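PDB 7C6O: cobalamin biosynthesis protein CobN from Mycobacterium tuberculosis, which serves as the catalytic large subunit of cobaltochelatase, which inserts cobalt into the corrinoid ring during cobalamin biosynthesis, probably with ATP hydrolysis by partner subunits. Local coordinates for residues V193-A198 and T205-A210; A1020-V1025 and M1081-R1086. All coordinates share one frame; numbering follows the deposited sequence.

Contact 1: V193-A198 and T205-A210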
loop_
_atom_site.group_PDB
_atom_site.type_symbol
_atom_site.label_atom_id
_atom_site.label_comp_id
_atom_site.label_asym_id
_atom_site.label_seq_id
_atom_site.Cartn_x
_atom_site.Cartn_y
_atom_site.Cartn_z
ATOM N N VAL A 193 -1.892 18.565 -21.363
ATOM C CA VAL A 193 -0.652 17.821 -21.147
ATOM C C VAL A 193 0.372 18.793 -20.575
ATOM O O VAL A 193 0.819 19.716 -21.269
ATOM C CB VAL A 193 -0.135 17.168 -22.436
ATOM C CG1 VAL A 193 1.141 16.379 -22.156
ATOM C CG2 VAL A 193 -1.202 16.263 -23.029
ATOM N N LEU A 194 0.750 18.586 -19.314
ATOM C CA LEU A 194 1.647 19.491 -18.600
ATOM C C LEU A 194 3.055 18.908 -18.585
ATOM O O LEU A 194 3.267 17.801 -18.076
ATOM C CB LEU A 194 1.156 19.732 -17.173
ATOM C CG LEU A 194 0.159 20.867 -16.920
ATOM C CD1 LEU A 194 0.823 22.226 -17.105
ATOM C CD2 LEU A 194 -1.068 20.739 -17.815
ATOM N N TYR A 195 4.014 19.653 -19.133
ATOM C CA TYR A 195 5.402 19.216 -19.161
ATOM C C TYR A 195 6.310 20.373 -18.761
ATOM O O TYR A 195 5.877 21.519 -18.626
ATOM C CB TYR A 195 5.791 18.653 -20.537
ATOM C CG TYR A 195 5.763 19.645 -21.680
ATOM C CD1 TYR A 195 4.560 20.049 -22.247
ATOM C CD2 TYR A 195 6.943 20.154 -22.213
ATOM C CE1 TYR A 195 4.531 20.946 -23.301
ATOM C CE2 TYR A 195 6.924 21.051 -23.268
ATOM C CZ TYR A 195 5.716 21.443 -23.809
ATOM O OH TYR A 195 5.689 22.336 -24.859
ATOM N N TYR A 196 7.587 20.056 -18.566
ATOM C CA TYR A 196 8.526 21.014 -18.002
ATOM C C TYR A 196 9.014 22.013 -19.044
ATOM O O TYR A 196 9.266 21.663 -20.202
ATOM C CB TYR A 196 9.714 20.284 -17.375
ATOM C CG TYR A 196 9.475 19.903 -15.933
ATOM C CD1 TYR A 196 9.022 20.844 -15.016
ATOM C CD2 TYR A 196 9.683 18.603 -15.491
ATOM C CE1 TYR A 196 8.794 20.505 -13.695
ATOM C CE2 TYR A 196 9.454 18.253 -14.173
ATOM C CZ TYR A 196 9.011 19.208 -13.280
ATOM O OH TYR A 196 8.782 18.868 -11.966
ATOM N N ARG A 197 9.150 23.268 -18.606
ATOM C CA ARG A 197 9.642 24.341 -19.465
ATOM C C ARG A 197 11.038 24.042 -19.995
ATOM O O ARG A 197 11.356 24.392 -21.139
ATOM C CB ARG A 197 9.629 25.655 -18.679
ATOM C CG ARG A 197 10.102 26.890 -19.426
ATOM C CD ARG A 197 9.955 28.113 -18.527
ATOM N NE ARG A 197 10.325 29.356 -19.192
ATOM C CZ ARG A 197 11.550 29.869 -19.180
ATOM N NH1 ARG A 197 12.524 29.238 -18.539
ATOM N NH2 ARG A 197 11.802 31.010 -19.809
ATOM N N ALA A 198 11.876 23.386 -19.188
ATOM C CA ALA A 198 13.232 23.067 -19.622
ATOM C C ALA A 198 13.228 22.194 -20.873
ATOM O O ALA A 198 14.092 22.343 -21.745
ATOM C CB ALA A 198 13.996 22.380 -18.491
ATOM N N THR A 205 10.524 17.999 -27.313
ATOM C CA THR A 205 9.083 17.913 -27.119
ATOM C C THR A 205 8.457 16.751 -27.877
ATOM O O THR A 205 7.227 16.646 -27.924
ATOM C CB THR A 205 8.409 19.228 -27.522
ATOM O OG1 THR A 205 8.762 19.561 -28.872
ATOM C CG2 THR A 205 8.842 20.353 -26.592
ATOM N N GLY A 206 9.274 15.868 -28.458
ATOM C CA GLY A 206 8.730 14.747 -29.206
ATOM C C GLY A 206 7.857 13.835 -28.364
ATOM O O GLY A 206 6.854 13.303 -28.847
ATOM N N TYR A 207 8.222 13.638 -27.093
ATOM C CA TYR A 207 7.395 12.798 -26.229
ATOM C C TYR A 207 6.035 13.435 -25.974
ATOM O O TYR A 207 5.036 12.720 -25.819
ATOM C CB TYR A 207 8.119 12.498 -24.910
ATOM C CG TYR A 207 8.258 13.654 -23.935
ATOM C CD1 TYR A 207 7.568 13.655 -22.727
ATOM C CD2 TYR A 207 9.091 14.732 -24.210
ATOM C CE1 TYR A 207 7.698 14.703 -21.823
ATOM C CE2 TYR A 207 9.226 15.783 -23.313
ATOM C CZ TYR A 207 8.526 15.763 -22.123
ATOM O OH TYR A 207 8.660 16.806 -21.235
ATOM N N VAL A 208 5.972 14.768 -25.951
ATOM C CA VAL A 208 4.697 15.458 -25.781
ATOM C C VAL A 208 3.865 15.362 -27.052
ATOM O O VAL A 208 2.647 15.151 -26.999
ATOM C CB VAL A 208 4.940 16.922 -25.367
ATOM C CG1 VAL A 208 3.626 17.689 -25.295
ATOM C CG2 VAL A 208 5.673 16.983 -24.034
ATOM N N GLU A 209 4.506 15.521 -28.214
ATOM C CA GLU A 209 3.796 15.399 -29.483
ATOM C C GLU A 209 3.150 14.028 -29.625
ATOM O O GLU A 209 2.006 13.913 -30.086
ATOM C CB GLU A 209 4.759 15.657 -30.645
ATOM C CG GLU A 209 4.158 15.398 -32.018
ATOM C CD GLU A 209 3.072 16.393 -32.371
ATOM O OE1 GLU A 209 3.103 17.518 -31.828
ATOM O OE2 GLU A 209 2.187 16.049 -33.185
ATOM N N ALA A 210 3.867 12.975 -29.226
ATOM C CA ALA A 210 3.326 11.627 -29.350
ATOM C C ALA A 210 2.087 11.447 -28.484
ATOM O O ALA A 210 1.104 10.834 -28.915
ATOM C CB ALA A 210 4.393 10.599 -28.982
HETATM O O HOH W 1 8.019 17.012 -18.512
#
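One methyl of Val208 is the bump of this contact and the ring of Tyr195 the flat wall it presses on. CG2 of Val208 stands over one face, 3.8 Å from the centroid of the Tyr195 ring and 21° off the normal, a CH-pi contact; the two side chains meet at about a right angle. The same CG2 lies over the centre of the ring of its sequence neighbour Tyr207, 3.6 Å above the plane, so it fills the angle between two ring faces. CG1 of Val208 fills the corner between Tyr195 and Val193, reaching CG1 of Val193 at 4.2 Å. The strand carrying Tyr195 is 190-196, which pairs in parallel with 221-227; helix 206-217 connects the two, a beta-alpha-beta crossover in a mixed sheet whose parallel strands run in flavodoxin-like order, and the helix runs nearly antiparallel to the strand (174°). With CG set between N and carbonyl carbon, chi1 65° turns the Tyr195 ring out across the run of the strand, toward Thr205, whose CG2 meets CE2 of Tyr195 at 3.9 Å, while the phenol oxygen is hydrogen-bonded to ND1 of His200. Tyr207 reaches across: its OH touches CB of Tyr195 at 3.5 Å. A water in the plane of the Tyr207 ring joins that OH (2.8 Å) to the backbone N of Tyr196 (3.1 Å), the N-cap residue of helix 197-202.

Contact 2: A1020-V1025 and M1081-R1086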
loop_
_atom_site.group_PDB
_atom_site.type_symbol
_atom_site.label_atom_id
_atom_site.label_comp_id
_atom_site.label_asym_id
_atom_site.label_seq_id
_atom_site.Cartn_x
_atom_site.Cartn_y
_atom_site.Cartn_z
ATOM N N ALA A 1020 6.084 -31.106 5.031
ATOM C CA ALA A 1020 6.840 -30.995 3.788
ATOM C C ALA A 1020 6.026 -30.291 2.711
ATOM O O ALA A 1020 6.575 -29.526 1.910
ATOM C CB ALA A 1020 7.280 -32.379 3.308
ATOM N N ASP A 1021 4.714 -30.539 2.677
ATOM C CA ASP A 1021 3.855 -29.867 1.707
ATOM C C ASP A 1021 3.724 -28.385 2.026
ATOM O O ASP A 1021 3.820 -27.537 1.131
ATOM C CB ASP A 1021 2.474 -30.520 1.678
ATOM C CG ASP A 1021 2.508 -31.931 1.144
ATOM O OD1 ASP A 1021 3.357 -32.230 0.279
ATOM O OD2 ASP A 1021 1.676 -32.741 1.590
ATOM N N LEU A 1022 3.480 -28.056 3.298
ATOM C CA LEU A 1022 3.398 -26.655 3.702
ATOM C C LEU A 1022 4.673 -25.908 3.332
ATOM O O LEU A 1022 4.623 -24.817 2.751
ATOM C CB LEU A 1022 3.134 -26.557 5.207
ATOM C CG LEU A 1022 1.844 -27.191 5.733
ATOM C CD1 LEU A 1022 1.764 -27.075 7.256
ATOM C CD2 LEU A 1022 0.622 -26.562 5.078
ATOM N N ALA A 1023 5.830 -26.493 3.652
ATOM C CA ALA A 1023 7.099 -25.833 3.366
ATOM C C ALA A 1023 7.341 -25.712 1.867
ATOM O O ALA A 1023 7.891 -24.707 1.402
ATOM C CB ALA A 1023 8.247 -26.591 4.032
ATOM N N GLN A 1024 6.946 -26.729 1.093
ATOM C CA GLN A 1024 7.171 -26.682 -0.350
ATOM C C GLN A 1024 6.394 -25.541 -0.994
ATOM O O GLN A 1024 6.922 -24.830 -1.858
ATOM C CB GLN A 1024 6.792 -28.017 -0.995
ATOM C CG GLN A 1024 6.988 -28.029 -2.505
ATOM C CD GLN A 1024 6.677 -29.370 -3.144
ATOM O OE1 GLN A 1024 6.310 -30.330 -2.464
ATOM N NE2 GLN A 1024 6.821 -29.441 -4.465
ATOM N N VAL A 1025 5.139 -25.347 -0.591
ATOM C CA VAL A 1025 4.357 -24.241 -1.139
ATOM C C VAL A 1025 4.932 -22.908 -0.676
ATOM O O VAL A 1025 5.146 -21.993 -1.480
ATOM C CB VAL A 1025 2.874 -24.387 -0.759
ATOM C CG1 VAL A 1025 2.108 -23.114 -1.103
ATOM C CG2 VAL A 1025 2.263 -25.587 -1.477
ATOM N N MET A 1081 6.067 -19.316 8.167
ATOM C CA MET A 1081 7.454 -19.344 8.617
ATOM C C MET A 1081 7.662 -20.412 9.685
ATOM O O MET A 1081 8.638 -21.168 9.632
ATOM C CB MET A 1081 7.870 -17.970 9.140
ATOM C CG MET A 1081 9.287 -17.928 9.695
ATOM S SD MET A 1081 9.824 -16.268 10.153
ATOM C CE MET A 1081 10.112 -15.538 8.540
ATOM N N VAL A 1082 6.745 -20.496 10.654
ATOM C CA VAL A 1082 6.852 -21.511 11.702
ATOM C C VAL A 1082 6.885 -22.907 11.090
ATOM O O VAL A 1082 7.728 -23.740 11.445
ATOM C CB VAL A 1082 5.694 -21.369 12.707
ATOM C CG1 VAL A 1082 5.700 -22.530 13.689
ATOM C CG2 VAL A 1082 5.785 -20.038 13.442
ATOM N N ALA A 1083 5.967 -23.182 10.161
ATOM C CA ALA A 1083 5.870 -24.521 9.589
ATOM C C ALA A 1083 7.098 -24.861 8.754
ATOM O O ALA A 1083 7.564 -26.007 8.762
ATOM C CB ALA A 1083 4.601 -24.642 8.745
ATOM N N THR A 1084 7.636 -23.880 8.030
ATOM C CA THR A 1084 8.794 -24.140 7.180
ATOM C C THR A 1084 10.034 -24.440 8.016
ATOM O O THR A 1084 10.797 -25.359 7.697
ATOM C CB THR A 1084 9.028 -22.951 6.249
ATOM O OG1 THR A 1084 7.864 -22.756 5.436
ATOM C CG2 THR A 1084 10.231 -23.197 5.345
ATOM N N VAL A 1085 10.238 -23.689 9.102
ATOM C CA VAL A 1085 11.339 -23.986 10.014
ATOM C C VAL A 1085 11.159 -25.367 10.632
ATOM O O VAL A 1085 12.120 -26.139 10.756
ATOM C CB VAL A 1085 11.453 -22.893 11.094
ATOM C CG1 VAL A 1085 12.524 -23.254 12.120
ATOM C CG2 VAL A 1085 11.753 -21.541 10.457
ATOM N N ARG A 1086 9.928 -25.704 11.032
ATOM C CA ARG A 1086 9.679 -27.023 11.605
ATOM C C ARG A 1086 9.966 -28.122 10.591
ATOM O O ARG A 1086 10.568 -29.147 10.930
ATOM C CB ARG A 1086 8.239 -27.123 12.112
ATOM C CG ARG A 1086 7.939 -28.428 12.848
ATOM C CD ARG A 1086 6.513 -28.488 13.394
ATOM N NE ARG A 1086 5.516 -28.391 12.332
ATOM C CZ ARG A 1086 4.697 -27.357 12.170
ATOM N NH1 ARG A 1086 4.745 -26.337 13.015
ATOM N NH2 ARG A 1086 3.825 -27.349 11.170
#
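Leu1022 reaches Ala1083 through an extended branch: CG sits beside the backbone N (chi1 -60°) and CD1 runs on anti to CA (chi2 177°), which carries this methyl to CB of Ala1083 at 4.0 Å. Across the tightest part of the crossing, Thr1084 places OG1 beside its own N and CG2 anti to it, and the methyl of Ala1023 rests against the notch between the two branches. CB of Ala1023 lies 4.1 Å from OG1 of Thr1084 and 4.1 Å from CG2 of the same residue, with CA of Thr1084 close beneath. The hydroxyl is not spent on this neighbour: it is hydrogen-bonded to the carbonyl of Gly1080, one turn back in its own helix, and the same oxygen only touches the alanine, OG1 of Thr1084 lying 3.8 Å from CA of Ala1023. Such small side chains let the backbones come near, with CA of Ala1023 and CA of Thr1084 4.5 Å apart and the short helix axes 8.3 Å apart at a crossing angle of -117°. Arg1086 closes the Leu1022 side. Its guanidinium presents an edge to the leucine, CD1 of Leu1022 lying near the group's plane and 4.4 Å from NH2 of Arg1086. A salt bridge from NE to Asp1019, at the start of the leucine's own helix, and a hydrogen bond from NH1 to the carbonyl of Thr1156 fix how that plane is turned. Met1047 and Tyr1051 of helix 1044-1051 pack on Thr1084, and Leu1010 of helix 1007-1013 on Leu1022. Helix 1072-1089 connects the neighbouring parallel strands 1056-1061 and 1094-1099, so helix 1019-1030 here crosses the connecting helix of a beta-alpha-beta unit in an alpha/beta domain.

Contacts 1 and 2 lie on opposite sides of the chain's centre, 52 Å apart between centres and about 40 Å between nearest atoms, so neither touches the other. They follow one another along the chain, and each involves the connecting helix of a beta-alpha-beta crossover, in two separate mixed sheets. The two connecting helices meet different partners: contact 1 seats helix 206-217 on its strand through tyrosine and valine side chains, whereas in contact 2 helix 1019-1030 crosses helix 1072-1089 where alanine and threonine let the backbones come close. The bound sodium ion, at Asp125 and Ser127, involves no residue of 193-198, 205-210, 1020-1025 or 1081-1086.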